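Local coordinates for MATE family efflux transporter (Vibrio cholerae, PDB 6IDP), which probably exports toxic compounds and drugs across the bacterial membrane as an H+-dependent multidrug transporter of the MATE family, at residues 6-14 with 305-313; 276-287 with 360-371. One frame throughout, in Å; residues are numbered along the deposited sequence.

Interaction 1. Residues 6-14 with 305-313. With OLC ((2R)-2,3-dihydroxypropyl (9Z)-octadec-9-enoate), chain H; OLC ((2R)-2,3-dihydroxypropyl (9Z)-octadec-9-enoate), chain P.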
loop_
_atom_site.group_PDB
_atom_site.type_symbol
_atom_site.label_atom_id
_atom_site.label_comp_id
_atom_site.label_asym_id
_atom_site.label_seq_id
_atom_site.Cartn_x
_atom_site.Cartn_y
_atom_site.Cartn_z
ATOM N N SER A 6 -21.012 10.103 20.841
ATOM C CA SER A 6 -19.577 10.192 20.594
ATOM C C SER A 6 -19.127 9.052 19.688
ATOM O O SER A 6 -18.328 9.250 18.776
ATOM C CB SER A 6 -18.793 10.167 21.910
ATOM O OG SER A 6 -18.842 8.885 22.513
ATOM N N THR A 7 -19.652 7.858 19.951
ATOM C CA THR A 7 -19.396 6.696 19.108
ATOM C C THR A 7 -19.966 6.927 17.714
ATOM O O THR A 7 -19.329 6.619 16.706
ATOM C CB THR A 7 -20.006 5.411 19.712
ATOM O OG1 THR A 7 -19.354 5.107 20.951
ATOM C CG2 THR A 7 -19.845 4.234 18.761
ATOM N N SER A 8 -21.170 7.487 17.666
ATOM C CA SER A 8 -21.810 7.828 16.403
ATOM C C SER A 8 -21.015 8.895 15.661
ATOM O O SER A 8 -20.907 8.865 14.436
ATOM C CB SER A 8 -23.244 8.305 16.644
ATOM O OG SER A 8 -23.823 8.802 15.451
ATOM N N SER A 9 -20.455 9.838 16.411
ATOM C CA SER A 9 -19.672 10.918 15.825
ATOM C C SER A 9 -18.332 10.414 15.300
ATOM O O SER A 9 -17.876 10.839 14.242
ATOM C CB SER A 9 -19.448 12.036 16.845
ATOM O OG SER A 9 -18.588 13.030 16.323
ATOM N N LEU A 10 -17.704 9.512 16.050
ATOM C CA LEU A 10 -16.429 8.932 15.643
ATOM C C LEU A 10 -16.596 8.074 14.391
ATOM O O LEU A 10 -15.743 8.082 13.504
ATOM C CB LEU A 10 -15.829 8.103 16.781
ATOM C CG LEU A 10 -15.235 8.904 17.940
ATOM C CD1 LEU A 10 -14.835 7.991 19.088
ATOM C CD2 LEU A 10 -14.043 9.715 17.456
ATOM N N ALA A 11 -17.705 7.345 14.323
ATOM C CA ALA A 11 -17.999 6.495 13.176
ATOM C C ALA A 11 -18.204 7.327 11.915
ATOM O O ALA A 11 -17.715 6.971 10.841
ATOM C CB ALA A 11 -19.225 5.634 13.452
ATOM N N LYS A 12 -18.927 8.435 12.050
ATOM C CA LYS A 12 -19.164 9.332 10.921
ATOM C C LYS A 12 -17.887 10.035 10.473
ATOM O O LYS A 12 -17.693 10.282 9.283
ATOM C CB LYS A 12 -20.235 10.367 11.274
ATOM C CG LYS A 12 -21.648 9.814 11.286
ATOM C CD LYS A 12 -22.665 10.906 11.568
ATOM C CE LYS A 12 -24.087 10.392 11.404
ATOM N NZ LYS A 12 -24.378 9.255 12.319
ATOM N N GLN A 13 -17.018 10.360 11.425
ATOM C CA GLN A 13 -15.750 11.002 11.097
ATOM C C GLN A 13 -14.864 10.041 10.310
ATOM O O GLN A 13 -14.244 10.426 9.320
ATOM C CB GLN A 13 -15.031 11.481 12.365
ATOM C CG GLN A 13 -15.683 12.677 13.051
ATOM C CD GLN A 13 -15.050 13.002 14.396
ATOM O OE1 GLN A 13 -13.903 12.643 14.660
ATOM N NE2 GLN A 13 -15.801 13.682 15.254
ATOM N N LEU A 14 -14.819 8.787 10.749
ATOM C CA LEU A 14 -14.025 7.774 10.064
ATOM C C LEU A 14 -14.547 7.539 8.650
ATOM O O LEU A 14 -13.766 7.392 7.713
ATOM C CB LEU A 14 -14.015 6.461 10.854
ATOM C CG LEU A 14 -13.278 5.282 10.208
ATOM C CD1 LEU A 14 -11.793 5.580 10.039
ATOM C CD2 LEU A 14 -13.487 4.002 11.008
ATOM N N HIS A 305 -11.119 8.073 23.075
ATOM C CA HIS A 305 -11.554 8.128 21.686
ATOM C C HIS A 305 -10.709 7.238 20.777
ATOM O O HIS A 305 -11.220 6.688 19.804
ATOM C CB HIS A 305 -11.525 9.571 21.181
ATOM C CG HIS A 305 -12.573 10.444 21.793
ATOM N ND1 HIS A 305 -12.485 11.820 21.800
ATOM C CD2 HIS A 305 -13.737 10.140 22.416
ATOM C CE1 HIS A 305 -13.545 12.324 22.402
ATOM N NE2 HIS A 305 -14.321 11.327 22.786
ATOM N N ILE A 306 -9.424 7.102 21.092
ATOM C CA ILE A 306 -8.557 6.201 20.342
ATOM C C ILE A 306 -9.085 4.770 20.437
ATOM O O ILE A 306 -9.303 4.112 19.420
ATOM C CB ILE A 306 -7.095 6.242 20.843
ATOM C CG1 ILE A 306 -6.424 7.554 20.439
ATOM C CG2 ILE A 306 -6.306 5.067 20.283
ATOM C CD1 ILE A 306 -4.987 7.686 20.915
ATOM N N ARG A 307 -9.307 4.304 21.663
ATOM C CA ARG A 307 -9.804 2.952 21.885
ATOM C C ARG A 307 -11.163 2.742 21.220
ATOM O O ARG A 307 -11.393 1.711 20.583
ATOM C CB ARG A 307 -9.884 2.652 23.383
ATOM C CG ARG A 307 -8.523 2.539 24.047
ATOM C CD ARG A 307 -8.394 1.238 24.814
ATOM N NE ARG A 307 -9.040 1.317 26.116
ATOM C CZ ARG A 307 -9.466 0.263 26.804
ATOM N NH1 ARG A 307 -9.325 -0.957 26.309
ATOM N NH2 ARG A 307 -10.039 0.434 27.987
ATOM N N GLN A 308 -12.049 3.725 21.346
ATOM C CA GLN A 308 -13.368 3.649 20.723
ATOM C C GLN A 308 -13.283 3.578 19.191
ATOM O O GLN A 308 -13.906 2.719 18.571
ATOM C CB GLN A 308 -14.232 4.842 21.154
ATOM C CG GLN A 308 -14.584 4.834 22.637
ATOM C CD GLN A 308 -15.538 5.948 23.038
ATOM O OE1 GLN A 308 -15.469 7.065 22.523
ATOM N NE2 GLN A 308 -16.430 5.646 23.973
ATOM N N LEU A 309 -12.505 4.472 18.591
ATOM C CA LEU A 309 -12.388 4.539 17.133
ATOM C C LEU A 309 -11.796 3.261 16.537
ATOM O O LEU A 309 -12.217 2.812 15.467
ATOM C CB LEU A 309 -11.540 5.745 16.720
ATOM C CG LEU A 309 -11.347 5.982 15.221
ATOM C CD1 LEU A 309 -12.686 6.171 14.518
ATOM C CD2 LEU A 309 -10.439 7.180 14.984
ATOM N N VAL A 310 -10.820 2.678 17.227
ATOM C CA VAL A 310 -10.195 1.449 16.757
ATOM C C VAL A 310 -11.191 0.290 16.786
ATOM O O VAL A 310 -11.261 -0.506 15.846
ATOM C CB VAL A 310 -8.944 1.094 17.592
ATOM C CG1 VAL A 310 -8.473 -0.327 17.295
ATOM C CG2 VAL A 310 -7.827 2.091 17.315
ATOM N N ARG A 311 -11.971 0.207 17.858
ATOM C CA ARG A 311 -12.980 -0.839 17.972
ATOM C C ARG A 311 -14.074 -0.660 16.923
ATOM O O ARG A 311 -14.561 -1.640 16.360
ATOM C CB ARG A 311 -13.577 -0.856 19.381
ATOM C CG ARG A 311 -12.665 -1.505 20.412
ATOM C CD ARG A 311 -13.195 -1.349 21.826
ATOM N NE ARG A 311 -12.417 -2.134 22.781
ATOM C CZ ARG A 311 -12.779 -3.330 23.237
ATOM N NH1 ARG A 311 -13.915 -3.880 22.832
ATOM N NH2 ARG A 311 -12.006 -3.974 24.101
ATOM N N ILE A 312 -14.451 0.587 16.661
ATOM C CA ILE A 312 -15.391 0.894 15.586
ATOM C C ILE A 312 -14.839 0.404 14.250
ATOM O O ILE A 312 -15.538 -0.254 13.482
ATOM C CB ILE A 312 -15.688 2.407 15.496
ATOM C CG1 ILE A 312 -16.493 2.867 16.708
ATOM C CG2 ILE A 312 -16.450 2.734 14.219
ATOM C CD1 ILE A 312 -16.753 4.362 16.732
ATOM N N ALA A 313 -13.573 0.719 13.992
ATOM C CA ALA A 313 -12.901 0.289 12.771
ATOM C C ALA A 313 -12.865 -1.233 12.650
ATOM O O ALA A 313 -13.091 -1.780 11.571
ATOM C CB ALA A 313 -11.489 0.853 12.722
HETATM C C18 OLC H . -6.525 -4.556 27.726
HETATM C C10 OLC H . -7.648 3.950 28.513
HETATM C C9 OLC H . -8.835 4.512 28.194
HETATM C C17 OLC H . -5.821 -3.550 26.837
HETATM C C11 OLC H . -7.578 2.577 29.146
HETATM C C8 OLC H . -10.143 3.795 28.451
HETATM C C16 OLC H . -6.197 -2.132 27.229
HETATM C C12 OLC H . -6.210 1.963 28.928
HETATM C C7 OLC H . -11.099 4.044 27.303
HETATM C C15 OLC H . -5.314 -1.650 28.363
HETATM C C13 OLC H . -6.374 0.600 28.285
HETATM C C6 OLC H . -12.092 2.904 27.199
HETATM C C14 OLC H . -5.060 -0.156 28.258
HETATM C C5 OLC H . -12.613 2.805 25.782
HETATM C C4 OLC H . -13.173 1.421 25.532
HETATM C C18 OLC P . -15.933 3.614 2.934
HETATM C C10 OLC P . -19.269 2.926 9.490
HETATM C C9 OLC P . -20.532 3.336 9.746
HETATM C C17 OLC P . -16.384 2.441 3.778
HETATM C C11 OLC P . -18.108 3.895 9.576
HETATM C C8 OLC P . -20.820 4.773 10.132
HETATM C C16 OLC P . -16.733 2.918 5.173
HETATM C C12 OLC P . -16.792 3.145 9.555
HETATM C C7 OLC P . -22.278 5.092 9.876
HETATM C C15 OLC P . -15.468 3.103 5.981
HETATM C C13 OLC P . -16.511 2.614 8.165
HETATM C C6 OLC P . -23.050 5.115 11.179
HETATM C C14 OLC P . -15.820 3.673 7.336
HETATM C C5 OLC P . -22.726 6.380 11.944
#

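Interaction 2. Residues 276-287 with 360-371. With OLC ((2R)-2,3-dihydroxypropyl (9Z)-octadec-9-enoate), chain N.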
loop_
_atom_site.group_PDB
_atom_site.type_symbol
_atom_site.label_atom_id
_atom_site.label_comp_id
_atom_site.label_asym_id
_atom_site.label_seq_id
_atom_site.Cartn_x
_atom_site.Cartn_y
_atom_site.Cartn_z
ATOM N N GLU A 276 -8.608 -11.026 -3.754
ATOM C CA GLU A 276 -8.321 -10.670 -2.363
ATOM C C GLU A 276 -8.041 -9.179 -2.220
ATOM O O GLU A 276 -8.529 -8.532 -1.295
ATOM C CB GLU A 276 -7.122 -11.453 -1.823
ATOM C CG GLU A 276 -7.416 -12.868 -1.360
ATOM C CD GLU A 276 -6.229 -13.491 -0.642
ATOM O OE1 GLU A 276 -5.586 -12.785 0.165
ATOM O OE2 GLU A 276 -5.932 -14.679 -0.892
ATOM N N PHE A 277 -7.243 -8.649 -3.142
ATOM C CA PHE A 277 -6.865 -7.245 -3.111
ATOM C C PHE A 277 -8.096 -6.352 -3.215
ATOM O O PHE A 277 -8.260 -5.414 -2.434
ATOM C CB PHE A 277 -5.880 -6.926 -4.237
ATOM C CG PHE A 277 -5.234 -5.578 -4.109
ATOM C CD1 PHE A 277 -4.080 -5.421 -3.361
ATOM C CD2 PHE A 277 -5.783 -4.467 -4.727
ATOM C CE1 PHE A 277 -3.481 -4.181 -3.234
ATOM C CE2 PHE A 277 -5.189 -3.225 -4.602
ATOM C CZ PHE A 277 -4.036 -3.083 -3.856
ATOM N N PHE A 278 -8.962 -6.653 -4.177
ATOM C CA PHE A 278 -10.184 -5.883 -4.357
ATOM C C PHE A 278 -11.140 -6.048 -3.180
ATOM O O PHE A 278 -11.775 -5.083 -2.756
ATOM C CB PHE A 278 -10.882 -6.280 -5.658
ATOM C CG PHE A 278 -10.440 -5.482 -6.847
ATOM C CD1 PHE A 278 -10.872 -4.177 -7.014
ATOM C CD2 PHE A 278 -9.595 -6.033 -7.799
ATOM C CE1 PHE A 278 -10.469 -3.432 -8.107
ATOM C CE2 PHE A 278 -9.189 -5.293 -8.896
ATOM C CZ PHE A 278 -9.627 -3.991 -9.049
ATOM N N ALA A 279 -11.235 -7.263 -2.647
ATOM C CA ALA A 279 -12.124 -7.525 -1.517
ATOM C C ALA A 279 -11.702 -6.742 -0.275
ATOM O O ALA A 279 -12.519 -6.482 0.609
ATOM C CB ALA A 279 -12.167 -9.017 -1.209
ATOM N N LEU A 280 -10.429 -6.361 -0.221
ATOM C CA LEU A 280 -9.879 -5.665 0.937
ATOM C C LEU A 280 -9.598 -4.190 0.659
ATOM O O LEU A 280 -8.825 -3.557 1.379
ATOM C CB LEU A 280 -8.592 -6.352 1.403
ATOM C CG LEU A 280 -8.720 -7.630 2.238
ATOM C CD1 LEU A 280 -7.388 -8.360 2.290
ATOM C CD2 LEU A 280 -9.212 -7.316 3.647
ATOM N N VAL A 281 -10.221 -3.642 -0.380
ATOM C CA VAL A 281 -9.932 -2.271 -0.776
ATOM C C VAL A 281 -10.438 -1.259 0.259
ATOM O O VAL A 281 -9.843 -0.196 0.429
ATOM C CB VAL A 281 -10.529 -1.949 -2.176
ATOM C CG1 VAL A 281 -12.048 -1.943 -2.139
ATOM C CG2 VAL A 281 -9.989 -0.625 -2.699
ATOM N N ALA A 282 -11.511 -1.591 0.969
ATOM C CA ALA A 282 -12.029 -0.689 1.994
ATOM C C ALA A 282 -11.113 -0.685 3.211
ATOM O O ALA A 282 -10.923 0.352 3.854
ATOM C CB ALA A 282 -13.439 -1.077 2.395
ATOM N N VAL A 283 -10.550 -1.847 3.531
ATOM C CA VAL A 283 -9.607 -1.945 4.632
ATOM C C VAL A 283 -8.339 -1.178 4.269
ATOM O O VAL A 283 -7.777 -0.453 5.096
ATOM C CB VAL A 283 -9.269 -3.408 4.970
ATOM C CG1 VAL A 283 -8.282 -3.475 6.122
ATOM C CG2 VAL A 283 -10.534 -4.175 5.315
ATOM N N LEU A 284 -7.912 -1.328 3.017
ATOM C CA LEU A 284 -6.747 -0.620 2.499
ATOM C C LEU A 284 -6.921 0.895 2.628
ATOM O O LEU A 284 -6.010 1.597 3.071
ATOM C CB LEU A 284 -6.499 -1.011 1.041
ATOM C CG LEU A 284 -5.089 -0.827 0.471
ATOM C CD1 LEU A 284 -4.879 0.572 -0.102
ATOM C CD2 LEU A 284 -4.029 -1.156 1.520
ATOM N N ALA A 285 -8.094 1.391 2.249
ATOM C CA ALA A 285 -8.408 2.810 2.378
ATOM C C ALA A 285 -8.323 3.264 3.833
ATOM O O ALA A 285 -7.869 4.372 4.122
ATOM C CB ALA A 285 -9.794 3.100 1.814
ATOM N N MET A 286 -8.753 2.395 4.742
ATOM C CA MET A 286 -8.785 2.714 6.167
ATOM C C MET A 286 -7.379 2.827 6.758
ATOM O O MET A 286 -7.162 3.572 7.710
ATOM C CB MET A 286 -9.593 1.660 6.931
ATOM C CG MET A 286 -10.340 2.200 8.143
ATOM S SD MET A 286 -11.609 1.062 8.751
ATOM C CE MET A 286 -12.114 0.292 7.215
ATOM N N THR A 287 -6.423 2.098 6.190
ATOM C CA THR A 287 -5.046 2.153 6.676
ATOM C C THR A 287 -4.360 3.457 6.277
ATOM O O THR A 287 -3.223 3.714 6.668
ATOM C CB THR A 287 -4.204 0.970 6.157
ATOM O OG1 THR A 287 -4.166 0.996 4.727
ATOM C CG2 THR A 287 -4.791 -0.349 6.630
ATOM N N LEU A 360 -10.609 -13.018 5.316
ATOM C CA LEU A 360 -10.113 -11.686 4.974
ATOM C C LEU A 360 -10.496 -10.636 6.024
ATOM O O LEU A 360 -9.888 -9.569 6.094
ATOM C CB LEU A 360 -10.616 -11.263 3.589
ATOM C CG LEU A 360 -10.110 -12.118 2.417
ATOM C CD1 LEU A 360 -10.525 -11.530 1.070
ATOM C CD2 LEU A 360 -8.595 -12.314 2.478
ATOM N N GLY A 361 -11.496 -10.944 6.841
ATOM C CA GLY A 361 -11.846 -10.085 7.956
ATOM C C GLY A 361 -10.726 -10.080 8.974
ATOM O O GLY A 361 -10.310 -9.023 9.458
ATOM N N ALA A 362 -10.227 -11.271 9.288
ATOM C CA ALA A 362 -9.124 -11.428 10.227
ATOM C C ALA A 362 -7.829 -10.836 9.667
ATOM O O ALA A 362 -7.034 -10.263 10.409
ATOM C CB ALA A 362 -8.935 -12.895 10.571
ATOM N N LEU A 363 -7.614 -10.985 8.363
ATOM C CA LEU A 363 -6.435 -10.410 7.725
ATOM C C LEU A 363 -6.528 -8.890 7.748
ATOM O O LEU A 363 -5.534 -8.200 7.982
ATOM C CB LEU A 363 -6.284 -10.917 6.289
ATOM C CG LEU A 363 -5.085 -10.400 5.488
ATOM C CD1 LEU A 363 -3.778 -10.669 6.220
ATOM C CD2 LEU A 363 -5.054 -11.026 4.097
ATOM N N GLY A 364 -7.730 -8.379 7.501
ATOM C CA GLY A 364 -7.990 -6.954 7.578
ATOM C C GLY A 364 -7.684 -6.389 8.955
ATOM O O GLY A 364 -7.180 -5.272 9.069
ATOM N N ILE A 365 -7.991 -7.159 9.998
ATOM C CA ILE A 365 -7.676 -6.758 11.368
ATOM C C ILE A 365 -6.166 -6.622 11.541
ATOM O O ILE A 365 -5.679 -5.660 12.141
ATOM C CB ILE A 365 -8.218 -7.765 12.402
ATOM C CG1 ILE A 365 -9.750 -7.735 12.434
ATOM C CG2 ILE A 365 -7.651 -7.468 13.790
ATOM C CD1 ILE A 365 -10.330 -6.391 12.856
ATOM N N CYS A 366 -5.436 -7.591 10.998
ATOM C CA CYS A 366 -3.980 -7.591 11.048
ATOM C C CYS A 366 -3.408 -6.358 10.350
ATOM O O CYS A 366 -2.492 -5.711 10.865
ATOM C CB CYS A 366 -3.427 -8.868 10.413
ATOM S SG CYS A 366 -1.648 -9.084 10.615
ATOM N N MET A 367 -3.958 -6.039 9.182
ATOM C CA MET A 367 -3.577 -4.834 8.453
ATOM C C MET A 367 -3.870 -3.587 9.277
ATOM O O MET A 367 -3.077 -2.650 9.315
ATOM C CB MET A 367 -4.316 -4.756 7.118
ATOM C CG MET A 367 -3.971 -5.873 6.145
ATOM S SD MET A 367 -5.130 -5.971 4.759
ATOM C CE MET A 367 -4.944 -4.345 4.038
ATOM N N LEU A 368 -5.024 -3.593 9.934
ATOM C CA LEU A 368 -5.479 -2.462 10.730
ATOM C C LEU A 368 -4.567 -2.236 11.930
ATOM O O LEU A 368 -4.177 -1.108 12.225
ATOM C CB LEU A 368 -6.916 -2.692 11.198
ATOM C CG LEU A 368 -7.908 -1.535 11.090
ATOM C CD1 LEU A 368 -8.049 -1.082 9.647
ATOM C CD2 LEU A 368 -9.255 -1.956 11.654
ATOM N N MET A 369 -4.224 -3.324 12.610
ATOM C CA MET A 369 -3.398 -3.251 13.806
ATOM C C MET A 369 -1.987 -2.750 13.495
ATOM O O MET A 369 -1.391 -2.039 14.307
ATOM C CB MET A 369 -3.344 -4.614 14.497
ATOM C CG MET A 369 -4.683 -5.076 15.067
ATOM S SD MET A 369 -5.356 -3.951 16.309
ATOM C CE MET A 369 -6.594 -3.055 15.374
ATOM N N VAL A 370 -1.461 -3.113 12.326
ATOM C CA VAL A 370 -0.153 -2.623 11.895
ATOM C C VAL A 370 -0.170 -1.104 11.756
ATOM O O VAL A 370 0.697 -0.414 12.292
ATOM C CB VAL A 370 0.294 -3.249 10.551
ATOM C CG1 VAL A 370 1.474 -2.478 9.964
ATOM C CG2 VAL A 370 0.657 -4.713 10.738
ATOM N N SER A 371 -1.169 -0.591 11.046
ATOM C CA SER A 371 -1.284 0.844 10.813
ATOM C C SER A 371 -1.558 1.608 12.108
ATOM O O SER A 371 -1.098 2.736 12.275
ATOM C CB SER A 371 -2.383 1.134 9.788
ATOM O OG SER A 371 -3.661 0.825 10.315
HETATM C C18 OLC N . -15.959 -8.133 -4.285
HETATM C C17 OLC N . -15.659 -7.208 -3.127
HETATM C C16 OLC N . -15.821 -5.773 -3.575
HETATM C C12 OLC N . -15.683 -1.034 -2.257
HETATM C C15 OLC N . -15.534 -4.837 -2.420
HETATM C C13 OLC N . -15.613 -2.457 -1.747
HETATM C C14 OLC N . -15.524 -3.407 -2.921
#

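Interaction 1. Residues 6-14 with 305-313
Leu-10 and Ile-312 carry the crossing of helices 5-39 and 303-330, whose short segments 6-14 and 305-313 pass at -62° with their axes 9.7 Å apart. Leu-10 is a knob set into a hole formed by His-305, Gln-308, Leu-309 and Ile-312. Its CG lies anti to the carbonyl carbon (chi1 -74°), and the extended second torsion then puts CD1 on the flank of Gln-308. The two side chains cross at about a right angle, and the methyl rests both on the aliphatic root, with Leu-10 CD1 3.8 Å from Gln-308 CB, and near the amide oxygen. The same methyl meets the His-305 ring obliquely, while Leu-10 CB lies 3.9 Å from Ile-312 CD1.

Ile-312 lies against Thr-7 and Ala-11 of helix 5-39. Its CD1 reaches the backbone, 3.4 Å from Thr-7 O, and also meets the threonine methyl, Thr-7 CG2, at 3.7 Å. The other branch, Ile-312 CG2, turns to Ala-11 CB at 4.1 Å.

One turn further along, Leu-14 closes the apolar strip, its CB 3.9 Å from Leu-309 CD1. With CG anti to the backbone N (chi1 177°), a turn at the second torsion brings CD2 against Ala-313 CB. A lipid, the monoolein of chain P, lies against the same branch, its C12 3.7 Å from Leu-14 CD2. Leu-309 also packs on Leu-290 and Met-297 of helix 281-299, so it ties a third helix to the crossing.

No hydrogen bond links the two segments; even the hydroxyl of Ser-6 and the amide oxygen of Gln-308 merely lie near each other at the periphery. Methyl groups pack on one another and on backbone and amide oxygens, so the contact is mainly apolar and van der Waals, held by shape complementarity rather than by directional bonds.

Interaction 2. Residues 276-287 with 360-371
Leu-280 and Met-367 interlock at the break between helices 263-279 and 281-299. Leu-280, which leaves helical geometry there, splits its branches: CD1 turns to Leu-363 CD2 at 4.0 Å and to the thioether of Met-367, while CD2 lies 3.4 Å from the carbonyl oxygen of Leu-360.

Met-367 runs extended as far as its sulfur and then bends, chi3 59°. The bend swings its CE 4.0 Å from Val-283 CG1 and also brings it against Leu-284 CD2, a branch that reaches in although the leucine's CB is directed away. Opposite Val-283 lies Gly-364, whose lack of a side chain lets Val-283 approach, CA to CA 6.0 Å. Val-283 CG1 rests over the glycine backbone, 3.6 Å from Gly-364 O.

Leu-360 lies at the other end of the interface, its CD1 on Ala-279 CB at 3.8 Å and its CD2 against the carboxylate end of Glu-276, the two side chains crossing at about a right angle.

At the far end, Thr-287 OG1 sits between backbone N and carbonyl carbon (chi1 60°), where it donates to Leu-284 O at 2.6 Å. Tied back to its own helix in this way, the residue presents its methyl to Met-367 O and Ser-371. Ser-371 repeats the device, its OG donating to Leu-368 O at 2.8 Å.

Segments 281-287 and 360-371 run nearly parallel, at 9°. Helix 5-39 borders the pair at Val-281, through Leu-22 and Val-25; helix 303-330 packs Phe-316 on Met-286 and Phe-320 on Ala-282, and helix 379-435 touches 360-371 at Cys-366 and Val-370, through Ile-385 and Ser-386.

Overall arrangement
The centres of interactions 1 and 2 are about 17 Å apart, and the two contacts touch: Ala-313 CB lies 3.7 Å from Leu-368 CD2 and 4.0 Å from Met-286 SD, while Leu-14 CD1 meets Met-286 CG. Along the chain the segments alternate, in the order 6-14, 276-287, 305-313, 360-371. Helices 281-299 and 303-330 are consecutive, so each contact uses one member of the pair. Interaction 2 lies nearer the centre of the chain, and interaction 1 further out, where helix 5-39 begins. In the transporter's straight form, interaction 1 joins that first helix to helix 303-330, and interaction 2 joins helices 263-279 and 281-299 to helix 360-375, these four all belonging to the second MatE region.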